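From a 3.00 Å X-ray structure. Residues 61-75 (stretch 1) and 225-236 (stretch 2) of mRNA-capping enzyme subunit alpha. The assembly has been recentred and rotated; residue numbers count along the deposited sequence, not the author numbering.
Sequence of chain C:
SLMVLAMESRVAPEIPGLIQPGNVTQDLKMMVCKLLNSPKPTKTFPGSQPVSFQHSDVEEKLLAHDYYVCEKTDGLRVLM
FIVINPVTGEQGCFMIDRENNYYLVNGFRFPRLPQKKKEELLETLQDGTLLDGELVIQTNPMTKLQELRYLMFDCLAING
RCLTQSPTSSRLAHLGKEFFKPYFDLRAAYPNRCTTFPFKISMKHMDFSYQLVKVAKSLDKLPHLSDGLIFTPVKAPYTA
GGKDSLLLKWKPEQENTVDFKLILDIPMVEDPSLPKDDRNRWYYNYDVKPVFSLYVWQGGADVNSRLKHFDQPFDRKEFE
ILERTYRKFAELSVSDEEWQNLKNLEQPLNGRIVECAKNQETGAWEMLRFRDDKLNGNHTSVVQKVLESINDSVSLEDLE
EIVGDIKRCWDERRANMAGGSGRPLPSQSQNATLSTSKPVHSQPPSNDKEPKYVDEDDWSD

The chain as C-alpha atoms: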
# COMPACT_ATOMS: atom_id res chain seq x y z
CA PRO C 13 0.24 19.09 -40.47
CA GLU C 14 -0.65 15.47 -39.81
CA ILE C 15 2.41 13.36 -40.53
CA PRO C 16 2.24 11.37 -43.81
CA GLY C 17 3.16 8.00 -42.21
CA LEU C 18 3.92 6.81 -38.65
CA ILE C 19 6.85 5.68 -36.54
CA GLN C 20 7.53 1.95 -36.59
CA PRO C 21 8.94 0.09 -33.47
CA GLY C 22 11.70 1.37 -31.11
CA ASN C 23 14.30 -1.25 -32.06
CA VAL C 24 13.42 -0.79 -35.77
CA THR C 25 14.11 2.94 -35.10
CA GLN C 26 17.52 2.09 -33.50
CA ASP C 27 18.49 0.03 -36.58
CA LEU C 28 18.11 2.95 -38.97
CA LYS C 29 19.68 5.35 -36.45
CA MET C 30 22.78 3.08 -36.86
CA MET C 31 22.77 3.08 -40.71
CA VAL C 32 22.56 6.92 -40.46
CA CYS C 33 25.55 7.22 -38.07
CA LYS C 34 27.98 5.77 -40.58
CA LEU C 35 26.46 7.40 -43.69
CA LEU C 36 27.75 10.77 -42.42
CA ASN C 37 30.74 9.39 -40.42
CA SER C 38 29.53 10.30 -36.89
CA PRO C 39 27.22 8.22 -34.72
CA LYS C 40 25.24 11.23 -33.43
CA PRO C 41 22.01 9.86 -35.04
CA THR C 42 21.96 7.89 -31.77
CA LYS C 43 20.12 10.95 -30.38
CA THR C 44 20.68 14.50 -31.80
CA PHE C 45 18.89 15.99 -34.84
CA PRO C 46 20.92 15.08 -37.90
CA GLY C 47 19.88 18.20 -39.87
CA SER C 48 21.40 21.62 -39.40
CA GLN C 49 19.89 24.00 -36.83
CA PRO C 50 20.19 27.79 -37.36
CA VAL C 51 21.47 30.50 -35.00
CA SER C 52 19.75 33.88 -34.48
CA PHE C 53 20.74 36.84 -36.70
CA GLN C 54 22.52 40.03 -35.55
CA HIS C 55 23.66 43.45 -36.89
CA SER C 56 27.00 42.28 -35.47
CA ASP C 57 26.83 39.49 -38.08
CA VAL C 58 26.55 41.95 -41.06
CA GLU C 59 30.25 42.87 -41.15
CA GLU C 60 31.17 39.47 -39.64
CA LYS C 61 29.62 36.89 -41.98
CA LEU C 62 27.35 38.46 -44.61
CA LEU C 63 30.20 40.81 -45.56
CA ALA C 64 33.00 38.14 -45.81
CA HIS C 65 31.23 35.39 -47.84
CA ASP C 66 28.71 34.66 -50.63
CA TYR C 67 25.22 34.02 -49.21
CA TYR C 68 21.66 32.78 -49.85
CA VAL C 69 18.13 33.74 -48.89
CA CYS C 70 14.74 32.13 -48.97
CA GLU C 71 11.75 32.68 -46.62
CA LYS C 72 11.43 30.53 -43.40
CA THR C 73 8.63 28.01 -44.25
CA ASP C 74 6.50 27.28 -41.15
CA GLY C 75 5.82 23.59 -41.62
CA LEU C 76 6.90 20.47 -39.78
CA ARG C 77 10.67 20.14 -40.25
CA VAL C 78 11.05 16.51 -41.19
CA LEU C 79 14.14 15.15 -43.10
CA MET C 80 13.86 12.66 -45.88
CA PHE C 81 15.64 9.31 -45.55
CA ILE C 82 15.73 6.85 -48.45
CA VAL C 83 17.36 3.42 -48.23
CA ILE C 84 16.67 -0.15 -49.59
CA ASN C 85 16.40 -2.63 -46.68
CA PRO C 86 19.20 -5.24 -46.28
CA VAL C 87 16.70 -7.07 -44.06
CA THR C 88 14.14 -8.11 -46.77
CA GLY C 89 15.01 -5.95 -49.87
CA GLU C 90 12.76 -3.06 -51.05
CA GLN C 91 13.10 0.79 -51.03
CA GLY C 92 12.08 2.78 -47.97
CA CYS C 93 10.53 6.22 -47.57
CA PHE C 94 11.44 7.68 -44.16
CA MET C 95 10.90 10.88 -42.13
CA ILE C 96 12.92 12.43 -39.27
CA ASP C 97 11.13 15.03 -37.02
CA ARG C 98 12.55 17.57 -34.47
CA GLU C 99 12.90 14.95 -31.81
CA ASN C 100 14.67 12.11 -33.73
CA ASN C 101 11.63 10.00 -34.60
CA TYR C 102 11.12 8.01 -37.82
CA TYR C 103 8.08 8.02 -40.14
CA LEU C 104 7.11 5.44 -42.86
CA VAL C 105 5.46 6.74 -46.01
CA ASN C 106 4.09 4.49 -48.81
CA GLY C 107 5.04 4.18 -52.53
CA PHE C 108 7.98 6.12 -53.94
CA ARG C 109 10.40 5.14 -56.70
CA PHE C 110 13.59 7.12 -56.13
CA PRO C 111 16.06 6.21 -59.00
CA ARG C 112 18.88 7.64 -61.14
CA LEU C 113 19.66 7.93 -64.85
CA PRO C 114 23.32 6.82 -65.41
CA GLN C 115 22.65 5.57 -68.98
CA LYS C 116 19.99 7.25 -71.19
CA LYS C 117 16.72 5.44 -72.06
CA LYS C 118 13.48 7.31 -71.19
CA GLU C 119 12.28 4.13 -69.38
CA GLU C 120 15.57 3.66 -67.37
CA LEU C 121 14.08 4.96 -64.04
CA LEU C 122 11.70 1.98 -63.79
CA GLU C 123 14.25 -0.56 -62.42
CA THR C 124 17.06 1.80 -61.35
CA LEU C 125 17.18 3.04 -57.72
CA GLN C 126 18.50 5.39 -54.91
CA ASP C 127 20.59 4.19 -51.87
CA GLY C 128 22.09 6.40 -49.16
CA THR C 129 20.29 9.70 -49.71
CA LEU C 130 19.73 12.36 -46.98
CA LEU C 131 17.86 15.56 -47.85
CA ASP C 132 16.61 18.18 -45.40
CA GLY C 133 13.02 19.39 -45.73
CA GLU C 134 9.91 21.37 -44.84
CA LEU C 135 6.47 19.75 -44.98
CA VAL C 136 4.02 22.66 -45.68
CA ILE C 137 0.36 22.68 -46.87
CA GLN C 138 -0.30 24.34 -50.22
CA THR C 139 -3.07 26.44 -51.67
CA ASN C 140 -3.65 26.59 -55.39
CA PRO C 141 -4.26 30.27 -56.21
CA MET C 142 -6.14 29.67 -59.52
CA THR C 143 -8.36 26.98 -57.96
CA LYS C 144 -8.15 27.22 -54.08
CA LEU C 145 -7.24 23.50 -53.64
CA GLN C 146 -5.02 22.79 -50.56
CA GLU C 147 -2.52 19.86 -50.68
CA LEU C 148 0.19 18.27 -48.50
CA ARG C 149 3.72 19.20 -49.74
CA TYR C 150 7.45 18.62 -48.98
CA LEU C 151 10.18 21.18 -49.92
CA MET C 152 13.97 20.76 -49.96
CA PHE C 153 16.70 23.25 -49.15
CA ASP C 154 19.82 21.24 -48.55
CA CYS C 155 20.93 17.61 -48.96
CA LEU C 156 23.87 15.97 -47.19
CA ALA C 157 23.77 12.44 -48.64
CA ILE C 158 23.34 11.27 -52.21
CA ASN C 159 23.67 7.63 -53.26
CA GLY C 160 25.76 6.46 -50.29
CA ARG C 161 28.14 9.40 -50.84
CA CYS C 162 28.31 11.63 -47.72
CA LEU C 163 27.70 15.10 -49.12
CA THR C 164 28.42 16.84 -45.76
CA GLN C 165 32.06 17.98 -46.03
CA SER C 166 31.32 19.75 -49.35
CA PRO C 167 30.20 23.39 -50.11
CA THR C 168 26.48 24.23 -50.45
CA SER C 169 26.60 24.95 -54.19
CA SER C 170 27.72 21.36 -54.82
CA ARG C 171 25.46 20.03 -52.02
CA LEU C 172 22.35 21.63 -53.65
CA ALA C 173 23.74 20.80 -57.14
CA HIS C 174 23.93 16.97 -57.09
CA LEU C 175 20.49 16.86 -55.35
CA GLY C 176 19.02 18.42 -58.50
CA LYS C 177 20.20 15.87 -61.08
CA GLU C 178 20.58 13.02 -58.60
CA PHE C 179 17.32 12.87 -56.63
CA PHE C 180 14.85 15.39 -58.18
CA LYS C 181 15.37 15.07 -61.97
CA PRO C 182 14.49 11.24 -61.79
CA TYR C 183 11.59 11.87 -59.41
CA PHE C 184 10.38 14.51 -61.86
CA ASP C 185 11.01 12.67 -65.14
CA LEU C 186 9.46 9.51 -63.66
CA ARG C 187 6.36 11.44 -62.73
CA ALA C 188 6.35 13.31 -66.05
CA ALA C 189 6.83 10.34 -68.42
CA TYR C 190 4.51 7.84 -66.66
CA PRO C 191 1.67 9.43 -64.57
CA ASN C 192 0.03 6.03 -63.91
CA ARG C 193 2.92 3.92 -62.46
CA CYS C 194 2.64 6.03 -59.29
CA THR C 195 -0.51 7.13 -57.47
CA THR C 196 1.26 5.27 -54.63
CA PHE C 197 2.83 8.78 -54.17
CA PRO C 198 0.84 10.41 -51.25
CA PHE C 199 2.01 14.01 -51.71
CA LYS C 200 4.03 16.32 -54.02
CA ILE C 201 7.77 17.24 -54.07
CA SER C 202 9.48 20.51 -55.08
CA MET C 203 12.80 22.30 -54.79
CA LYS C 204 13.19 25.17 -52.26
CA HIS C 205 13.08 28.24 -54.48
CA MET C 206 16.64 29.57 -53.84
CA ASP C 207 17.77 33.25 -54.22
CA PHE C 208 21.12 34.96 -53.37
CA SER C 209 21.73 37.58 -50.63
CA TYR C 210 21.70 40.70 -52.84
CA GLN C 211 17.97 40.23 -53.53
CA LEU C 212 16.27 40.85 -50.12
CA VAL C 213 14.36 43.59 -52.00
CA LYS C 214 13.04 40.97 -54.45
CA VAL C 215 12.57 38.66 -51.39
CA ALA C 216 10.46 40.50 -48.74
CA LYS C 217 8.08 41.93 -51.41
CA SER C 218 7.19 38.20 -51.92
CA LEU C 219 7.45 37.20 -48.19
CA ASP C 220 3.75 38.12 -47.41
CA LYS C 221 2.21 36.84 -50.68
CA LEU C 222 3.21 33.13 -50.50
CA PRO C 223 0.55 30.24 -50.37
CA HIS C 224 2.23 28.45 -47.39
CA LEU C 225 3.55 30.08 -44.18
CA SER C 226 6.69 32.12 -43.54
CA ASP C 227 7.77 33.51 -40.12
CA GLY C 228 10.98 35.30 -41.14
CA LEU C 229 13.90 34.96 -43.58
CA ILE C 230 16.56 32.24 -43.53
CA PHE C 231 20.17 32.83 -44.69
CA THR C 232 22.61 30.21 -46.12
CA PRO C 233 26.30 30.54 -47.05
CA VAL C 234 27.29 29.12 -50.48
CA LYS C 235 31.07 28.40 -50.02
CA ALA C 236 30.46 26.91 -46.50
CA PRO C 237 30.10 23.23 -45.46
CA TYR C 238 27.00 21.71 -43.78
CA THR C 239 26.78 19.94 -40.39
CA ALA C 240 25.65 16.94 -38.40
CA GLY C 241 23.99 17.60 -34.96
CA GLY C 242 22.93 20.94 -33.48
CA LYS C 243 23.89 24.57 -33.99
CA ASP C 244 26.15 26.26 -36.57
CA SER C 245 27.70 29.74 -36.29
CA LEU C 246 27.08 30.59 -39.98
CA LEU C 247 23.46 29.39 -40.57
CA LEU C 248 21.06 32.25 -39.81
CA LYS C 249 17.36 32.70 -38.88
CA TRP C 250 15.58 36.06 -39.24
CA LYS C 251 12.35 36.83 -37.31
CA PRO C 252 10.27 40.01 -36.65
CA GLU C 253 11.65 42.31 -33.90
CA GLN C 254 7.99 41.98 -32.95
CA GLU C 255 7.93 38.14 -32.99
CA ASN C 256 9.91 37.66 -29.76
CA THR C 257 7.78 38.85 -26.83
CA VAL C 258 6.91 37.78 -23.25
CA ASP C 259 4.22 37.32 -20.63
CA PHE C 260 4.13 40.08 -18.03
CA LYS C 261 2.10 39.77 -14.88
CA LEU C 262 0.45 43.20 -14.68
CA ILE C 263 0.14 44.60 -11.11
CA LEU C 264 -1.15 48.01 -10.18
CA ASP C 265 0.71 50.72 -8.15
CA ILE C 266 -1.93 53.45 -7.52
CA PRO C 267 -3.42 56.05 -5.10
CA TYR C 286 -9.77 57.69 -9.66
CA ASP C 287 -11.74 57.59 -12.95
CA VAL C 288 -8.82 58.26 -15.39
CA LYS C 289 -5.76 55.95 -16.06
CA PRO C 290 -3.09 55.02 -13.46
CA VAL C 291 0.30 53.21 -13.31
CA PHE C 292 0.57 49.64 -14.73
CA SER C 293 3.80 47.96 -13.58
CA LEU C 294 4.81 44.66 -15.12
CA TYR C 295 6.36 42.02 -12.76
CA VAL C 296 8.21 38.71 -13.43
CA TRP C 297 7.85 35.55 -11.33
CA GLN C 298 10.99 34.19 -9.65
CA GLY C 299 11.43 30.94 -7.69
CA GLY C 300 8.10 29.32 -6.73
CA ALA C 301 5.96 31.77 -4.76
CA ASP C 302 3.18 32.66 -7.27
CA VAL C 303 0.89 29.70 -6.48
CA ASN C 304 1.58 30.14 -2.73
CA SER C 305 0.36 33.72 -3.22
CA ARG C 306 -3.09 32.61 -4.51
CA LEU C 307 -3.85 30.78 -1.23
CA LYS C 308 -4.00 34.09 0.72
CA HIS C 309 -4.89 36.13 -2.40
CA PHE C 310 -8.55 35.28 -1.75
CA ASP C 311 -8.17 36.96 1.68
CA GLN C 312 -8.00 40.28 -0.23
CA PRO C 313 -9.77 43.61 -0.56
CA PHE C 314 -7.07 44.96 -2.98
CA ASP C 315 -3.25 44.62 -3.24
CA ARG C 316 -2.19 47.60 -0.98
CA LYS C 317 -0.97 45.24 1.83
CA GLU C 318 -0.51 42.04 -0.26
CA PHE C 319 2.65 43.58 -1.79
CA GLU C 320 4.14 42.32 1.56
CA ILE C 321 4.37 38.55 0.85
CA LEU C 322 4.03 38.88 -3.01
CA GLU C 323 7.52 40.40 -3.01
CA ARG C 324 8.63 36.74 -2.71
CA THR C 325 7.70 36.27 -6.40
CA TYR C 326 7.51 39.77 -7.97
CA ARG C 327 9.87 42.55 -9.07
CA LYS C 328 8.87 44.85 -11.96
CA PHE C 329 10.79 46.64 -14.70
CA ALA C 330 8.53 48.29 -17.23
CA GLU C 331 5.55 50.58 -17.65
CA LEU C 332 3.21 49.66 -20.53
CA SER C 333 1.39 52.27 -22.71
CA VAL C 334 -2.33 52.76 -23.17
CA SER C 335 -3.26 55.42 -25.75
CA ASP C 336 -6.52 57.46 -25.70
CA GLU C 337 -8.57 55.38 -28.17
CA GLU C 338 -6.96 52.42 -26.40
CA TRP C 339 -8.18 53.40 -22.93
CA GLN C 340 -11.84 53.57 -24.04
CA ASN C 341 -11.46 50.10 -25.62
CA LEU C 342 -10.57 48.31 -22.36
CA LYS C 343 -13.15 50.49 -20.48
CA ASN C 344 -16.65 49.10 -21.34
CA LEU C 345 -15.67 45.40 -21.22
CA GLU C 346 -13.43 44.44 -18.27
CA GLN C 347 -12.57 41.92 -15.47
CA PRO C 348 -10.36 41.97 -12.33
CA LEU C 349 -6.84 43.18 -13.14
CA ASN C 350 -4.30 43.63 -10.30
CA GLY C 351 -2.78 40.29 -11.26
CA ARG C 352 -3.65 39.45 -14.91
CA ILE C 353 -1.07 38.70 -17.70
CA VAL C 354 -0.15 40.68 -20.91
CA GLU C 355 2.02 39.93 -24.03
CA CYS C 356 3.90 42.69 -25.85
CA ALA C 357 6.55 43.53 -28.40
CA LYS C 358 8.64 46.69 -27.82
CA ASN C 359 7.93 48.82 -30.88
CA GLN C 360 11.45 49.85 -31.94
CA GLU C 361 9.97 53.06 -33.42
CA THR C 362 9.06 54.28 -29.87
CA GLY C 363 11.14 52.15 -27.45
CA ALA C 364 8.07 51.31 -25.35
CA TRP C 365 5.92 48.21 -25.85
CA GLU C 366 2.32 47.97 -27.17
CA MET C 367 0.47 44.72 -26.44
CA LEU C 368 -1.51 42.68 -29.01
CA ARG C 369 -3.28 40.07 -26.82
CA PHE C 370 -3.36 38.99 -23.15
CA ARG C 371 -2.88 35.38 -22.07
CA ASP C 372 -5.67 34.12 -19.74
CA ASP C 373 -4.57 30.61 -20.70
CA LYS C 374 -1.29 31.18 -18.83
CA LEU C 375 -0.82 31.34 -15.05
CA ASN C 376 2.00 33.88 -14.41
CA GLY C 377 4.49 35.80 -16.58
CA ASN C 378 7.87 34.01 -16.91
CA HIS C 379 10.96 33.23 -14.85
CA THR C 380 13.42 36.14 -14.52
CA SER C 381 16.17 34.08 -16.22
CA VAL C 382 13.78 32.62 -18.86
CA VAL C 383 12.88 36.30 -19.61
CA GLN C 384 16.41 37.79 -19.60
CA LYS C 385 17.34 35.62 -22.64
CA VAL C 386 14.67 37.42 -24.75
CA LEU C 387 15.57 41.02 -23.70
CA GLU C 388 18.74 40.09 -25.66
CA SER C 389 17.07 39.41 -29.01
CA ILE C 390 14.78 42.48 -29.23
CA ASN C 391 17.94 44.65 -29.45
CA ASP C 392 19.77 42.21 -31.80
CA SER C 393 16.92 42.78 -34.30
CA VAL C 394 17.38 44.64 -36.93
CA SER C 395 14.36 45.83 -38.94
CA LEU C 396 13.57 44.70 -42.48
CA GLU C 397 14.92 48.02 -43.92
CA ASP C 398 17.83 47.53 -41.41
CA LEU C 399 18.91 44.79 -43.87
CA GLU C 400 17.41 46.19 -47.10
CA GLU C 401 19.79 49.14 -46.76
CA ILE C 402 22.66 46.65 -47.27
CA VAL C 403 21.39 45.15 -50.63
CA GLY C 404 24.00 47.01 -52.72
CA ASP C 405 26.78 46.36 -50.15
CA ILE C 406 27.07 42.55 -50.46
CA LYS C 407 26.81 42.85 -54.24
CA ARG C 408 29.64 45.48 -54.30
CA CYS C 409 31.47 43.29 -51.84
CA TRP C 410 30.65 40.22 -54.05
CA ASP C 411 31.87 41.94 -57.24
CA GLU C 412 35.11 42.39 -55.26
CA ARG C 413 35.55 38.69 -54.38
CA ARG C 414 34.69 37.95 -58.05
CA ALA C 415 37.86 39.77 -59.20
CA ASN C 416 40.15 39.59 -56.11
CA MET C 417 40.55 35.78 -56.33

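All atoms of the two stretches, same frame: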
# COMPACT_ATOMS: atom_id res chain seq x y z
N LYS C 61 29.92 38.11 -41.23
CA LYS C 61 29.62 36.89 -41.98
C LYS C 61 28.95 37.14 -43.33
O LYS C 61 29.26 36.46 -44.31
CB LYS C 61 28.76 35.94 -41.14
CG LYS C 61 29.19 35.75 -39.68
CD LYS C 61 30.48 34.95 -39.49
CE LYS C 61 31.02 35.14 -38.07
NZ LYS C 61 29.96 35.19 -37.00
N LEU C 62 28.02 38.10 -43.37
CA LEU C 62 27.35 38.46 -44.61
C LEU C 62 28.21 39.37 -45.45
O LEU C 62 27.98 39.49 -46.65
CB LEU C 62 25.98 39.08 -44.33
CG LEU C 62 24.94 39.43 -45.41
CD1 LEU C 62 25.10 40.86 -45.95
CD2 LEU C 62 24.79 38.40 -46.54
N LEU C 63 29.21 40.00 -44.83
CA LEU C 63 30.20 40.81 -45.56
C LEU C 63 31.35 39.98 -46.15
O LEU C 63 31.79 40.28 -47.25
CB LEU C 63 30.72 41.98 -44.71
CG LEU C 63 31.96 42.83 -45.08
CD1 LEU C 63 31.83 43.62 -46.40
CD2 LEU C 63 32.33 43.80 -43.94
N ALA C 64 31.80 38.93 -45.44
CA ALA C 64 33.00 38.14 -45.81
C ALA C 64 32.81 36.83 -46.64
O ALA C 64 33.77 36.07 -46.87
CB ALA C 64 33.84 37.86 -44.56
N HIS C 65 31.58 36.60 -47.10
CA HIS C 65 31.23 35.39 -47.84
C HIS C 65 30.25 35.69 -48.98
O HIS C 65 30.02 36.87 -49.32
CB HIS C 65 30.61 34.35 -46.90
CG HIS C 65 31.61 33.67 -46.01
ND1 HIS C 65 31.97 34.17 -44.78
CD2 HIS C 65 32.31 32.51 -46.18
CE1 HIS C 65 32.87 33.36 -44.23
NE2 HIS C 65 33.09 32.35 -45.06
N ASP C 66 29.67 34.62 -49.53
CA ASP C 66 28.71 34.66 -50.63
C ASP C 66 27.50 33.87 -50.13
O ASP C 66 27.61 32.68 -49.87
CB ASP C 66 29.31 34.03 -51.91
CG ASP C 66 30.77 34.44 -52.19
OD1 ASP C 66 31.05 34.79 -53.34
OD2 ASP C 66 31.66 34.35 -51.30
N TYR C 67 26.36 34.54 -49.98
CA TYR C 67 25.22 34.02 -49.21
C TYR C 67 23.88 33.89 -49.94
O TYR C 67 23.68 34.50 -50.99
CB TYR C 67 25.00 34.91 -47.98
CG TYR C 67 25.47 34.33 -46.66
CD1 TYR C 67 26.75 34.62 -46.16
CD2 TYR C 67 24.59 33.58 -45.87
CE1 TYR C 67 27.15 34.15 -44.91
CE2 TYR C 67 24.99 33.06 -44.63
CZ TYR C 67 26.27 33.35 -44.16
OH TYR C 67 26.66 32.85 -42.93
N TYR C 68 22.99 33.11 -49.34
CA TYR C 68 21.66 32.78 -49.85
C TYR C 68 20.53 33.28 -48.96
O TYR C 68 20.68 33.41 -47.72
CB TYR C 68 21.49 31.26 -49.93
CG TYR C 68 22.06 30.53 -51.14
CD1 TYR C 68 22.49 29.19 -51.04
CD2 TYR C 68 22.14 31.15 -52.40
CE1 TYR C 68 22.97 28.50 -52.13
CE2 TYR C 68 22.65 30.45 -53.51
CZ TYR C 68 23.05 29.13 -53.36
OH TYR C 68 23.53 28.45 -54.46
N VAL C 69 19.38 33.51 -49.59
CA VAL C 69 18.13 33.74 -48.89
C VAL C 69 16.89 33.16 -49.54
O VAL C 69 16.63 33.36 -50.74
CB VAL C 69 17.82 35.21 -48.61
CG1 VAL C 69 18.45 35.64 -47.31
CG2 VAL C 69 18.20 36.12 -49.80
N CYS C 70 16.13 32.47 -48.70
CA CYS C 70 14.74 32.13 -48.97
C CYS C 70 14.01 32.47 -47.68
O CYS C 70 14.67 32.67 -46.65
CB CYS C 70 14.61 30.65 -49.32
SG CYS C 70 15.39 29.52 -48.12
N GLU C 71 12.68 32.62 -47.77
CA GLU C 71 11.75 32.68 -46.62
C GLU C 71 11.80 31.46 -45.66
O GLU C 71 12.05 30.36 -46.11
CB GLU C 71 10.34 32.82 -47.17
CG GLU C 71 9.99 31.81 -48.29
CD GLU C 71 9.27 30.55 -47.81
OE1 GLU C 71 9.18 30.29 -46.58
OE2 GLU C 71 8.77 29.80 -48.67
N LYS C 72 11.55 31.66 -44.37
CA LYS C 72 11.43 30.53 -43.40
C LYS C 72 10.03 29.89 -43.48
O LYS C 72 9.08 30.41 -42.85
CB LYS C 72 11.76 30.97 -41.94
CG LYS C 72 11.62 29.84 -40.91
CD LYS C 72 11.87 30.19 -39.41
CE LYS C 72 10.92 29.39 -38.44
NZ LYS C 72 11.49 29.02 -37.11
N THR C 73 9.89 28.78 -44.22
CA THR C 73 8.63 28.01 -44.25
C THR C 73 8.25 27.50 -42.87
O THR C 73 9.11 26.93 -42.17
CB THR C 73 8.70 26.80 -45.18
OG1 THR C 73 9.96 26.13 -45.02
CG2 THR C 73 8.53 27.20 -46.63
N ASP C 74 7.00 27.71 -42.47
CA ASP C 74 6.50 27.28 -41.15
C ASP C 74 5.70 25.98 -41.22
O ASP C 74 4.48 25.91 -40.93
CB ASP C 74 5.73 28.41 -40.43
CG ASP C 74 5.46 28.09 -38.95
OD1 ASP C 74 4.58 27.24 -38.65
OD2 ASP C 74 6.07 28.73 -38.06
N GLY C 75 6.41 24.92 -41.61
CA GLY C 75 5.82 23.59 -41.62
C GLY C 75 6.34 22.75 -40.47
O GLY C 75 6.63 23.26 -39.36
N LEU C 225 3.31 29.16 -45.28
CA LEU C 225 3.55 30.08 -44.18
C LEU C 225 5.01 30.43 -44.07
O LEU C 225 5.85 29.56 -44.28
CB LEU C 225 3.12 29.47 -42.85
CG LEU C 225 1.74 28.88 -42.65
CD1 LEU C 225 1.94 27.37 -42.73
CD2 LEU C 225 1.22 29.30 -41.28
N SER C 226 5.30 31.67 -43.67
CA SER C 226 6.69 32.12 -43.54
C SER C 226 6.98 33.16 -42.44
O SER C 226 6.81 34.37 -42.66
CB SER C 226 7.27 32.52 -44.91
OG SER C 226 6.31 33.22 -45.70
N ASP C 227 7.47 32.67 -41.29
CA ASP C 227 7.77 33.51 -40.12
C ASP C 227 9.23 33.99 -39.97
O ASP C 227 9.90 33.81 -38.93
CB ASP C 227 7.15 32.94 -38.84
CG ASP C 227 7.83 31.68 -38.34
OD1 ASP C 227 8.56 31.02 -39.12
OD2 ASP C 227 7.61 31.32 -37.15
N GLY C 228 9.68 34.65 -41.05
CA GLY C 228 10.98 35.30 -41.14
C GLY C 228 11.68 34.95 -42.44
O GLY C 228 11.09 34.35 -43.32
N LEU C 229 12.95 35.35 -42.52
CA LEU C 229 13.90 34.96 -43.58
C LEU C 229 14.94 34.01 -42.99
O LEU C 229 15.25 34.05 -41.79
CB LEU C 229 14.63 36.19 -44.11
CG LEU C 229 14.45 36.73 -45.54
CD1 LEU C 229 13.07 37.29 -45.85
CD2 LEU C 229 15.53 37.81 -45.77
N ILE C 230 15.47 33.15 -43.86
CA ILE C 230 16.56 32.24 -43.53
C ILE C 230 17.71 32.52 -44.52
O ILE C 230 17.46 32.88 -45.69
CB ILE C 230 16.03 30.79 -43.56
CG1 ILE C 230 16.56 29.94 -42.39
CG2 ILE C 230 16.08 30.18 -44.97
CD1 ILE C 230 17.98 29.42 -42.50
N PHE C 231 18.94 32.38 -44.01
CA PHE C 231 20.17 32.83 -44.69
C PHE C 231 21.16 31.66 -44.77
O PHE C 231 21.48 31.07 -43.73
CB PHE C 231 20.85 33.98 -43.91
CG PHE C 231 20.37 35.38 -44.28
CD1 PHE C 231 19.18 35.89 -43.75
CD2 PHE C 231 21.14 36.22 -45.07
CE1 PHE C 231 18.74 37.18 -44.09
CE2 PHE C 231 20.72 37.51 -45.39
CZ PHE C 231 19.50 37.98 -44.90
N THR C 232 21.67 31.34 -45.97
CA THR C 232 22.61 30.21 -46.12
C THR C 232 23.90 30.58 -46.86
O THR C 232 23.84 31.22 -47.91
CB THR C 232 21.97 28.99 -46.81
OG1 THR C 232 20.59 28.87 -46.43
CG2 THR C 232 22.69 27.71 -46.43
N PRO C 233 25.07 30.17 -46.33
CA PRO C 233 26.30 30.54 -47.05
C PRO C 233 26.70 29.50 -48.10
O PRO C 233 26.78 28.30 -47.79
CB PRO C 233 27.34 30.63 -45.94
CG PRO C 233 26.81 29.70 -44.83
CD PRO C 233 25.36 29.42 -45.10
N VAL C 234 26.91 29.96 -49.34
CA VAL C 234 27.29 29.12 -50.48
C VAL C 234 28.56 28.31 -50.12
O VAL C 234 28.47 27.19 -49.60
CB VAL C 234 27.46 29.97 -51.79
CG1 VAL C 234 27.88 29.10 -53.00
CG2 VAL C 234 26.19 30.77 -52.12
N LYS C 235 29.73 28.90 -50.37
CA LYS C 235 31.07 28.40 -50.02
C LYS C 235 31.27 27.53 -48.76
O LYS C 235 32.25 26.78 -48.70
CB LYS C 235 32.01 29.61 -49.93
CG LYS C 235 32.59 30.11 -51.26
CD LYS C 235 32.97 31.60 -51.26
CE LYS C 235 33.81 32.09 -50.05
NZ LYS C 235 34.11 33.55 -50.20
N ALA C 236 30.38 27.64 -47.78
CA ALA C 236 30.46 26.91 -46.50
C ALA C 236 30.01 25.44 -46.51
O ALA C 236 29.15 25.06 -47.31
CB ALA C 236 29.69 27.66 -45.42

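Strands 67-73 and 229-233 run antiparallel, their axes 152° apart and 4.3 Å at closest approach, and the contact buries 1236 Å² in all. Backbone donors and acceptors carry the pairing. Tyr 68 and Thr 232 satisfy each other twice: Tyr 68 N donates to Thr 232 O (2.5 Å, very short), and Thr 232 N to Tyr 68 O (2.9 Å, 155°). Ile 230 N reaches Cys 70 O at 2.9 Å and 164°, while the return bond from Cys 70 N to Ile 230 O is weak at 3.3 Å.

Beyond Glu 71 the register slips by one residue in a beta bulge, yet the bonding continues: Lys 72 N meets Gly 228 O at 2.9 Å and a nearly straight 175°, and Asp 74 N meets Leu 225 O at 2.8 Å. Gly 228 suits this corner because its phi/psi of 133/-171° would jam a CB against the preceding carbonyl.

At the other end, Val 234 N donates to Asp 66 O (2.9 Å), and Lys 235 NZ forms a salt bridge with Asp 66 OD2 (2.8 Å).

Apolar groups cover ring faces: Val 69 CG1 lies 3.3 Å from the Phe 231 ring centroid, and Pro 233 CB 3.6 Å from that of Tyr 67, whose OH is hydrogen-bonded elsewhere in the structure.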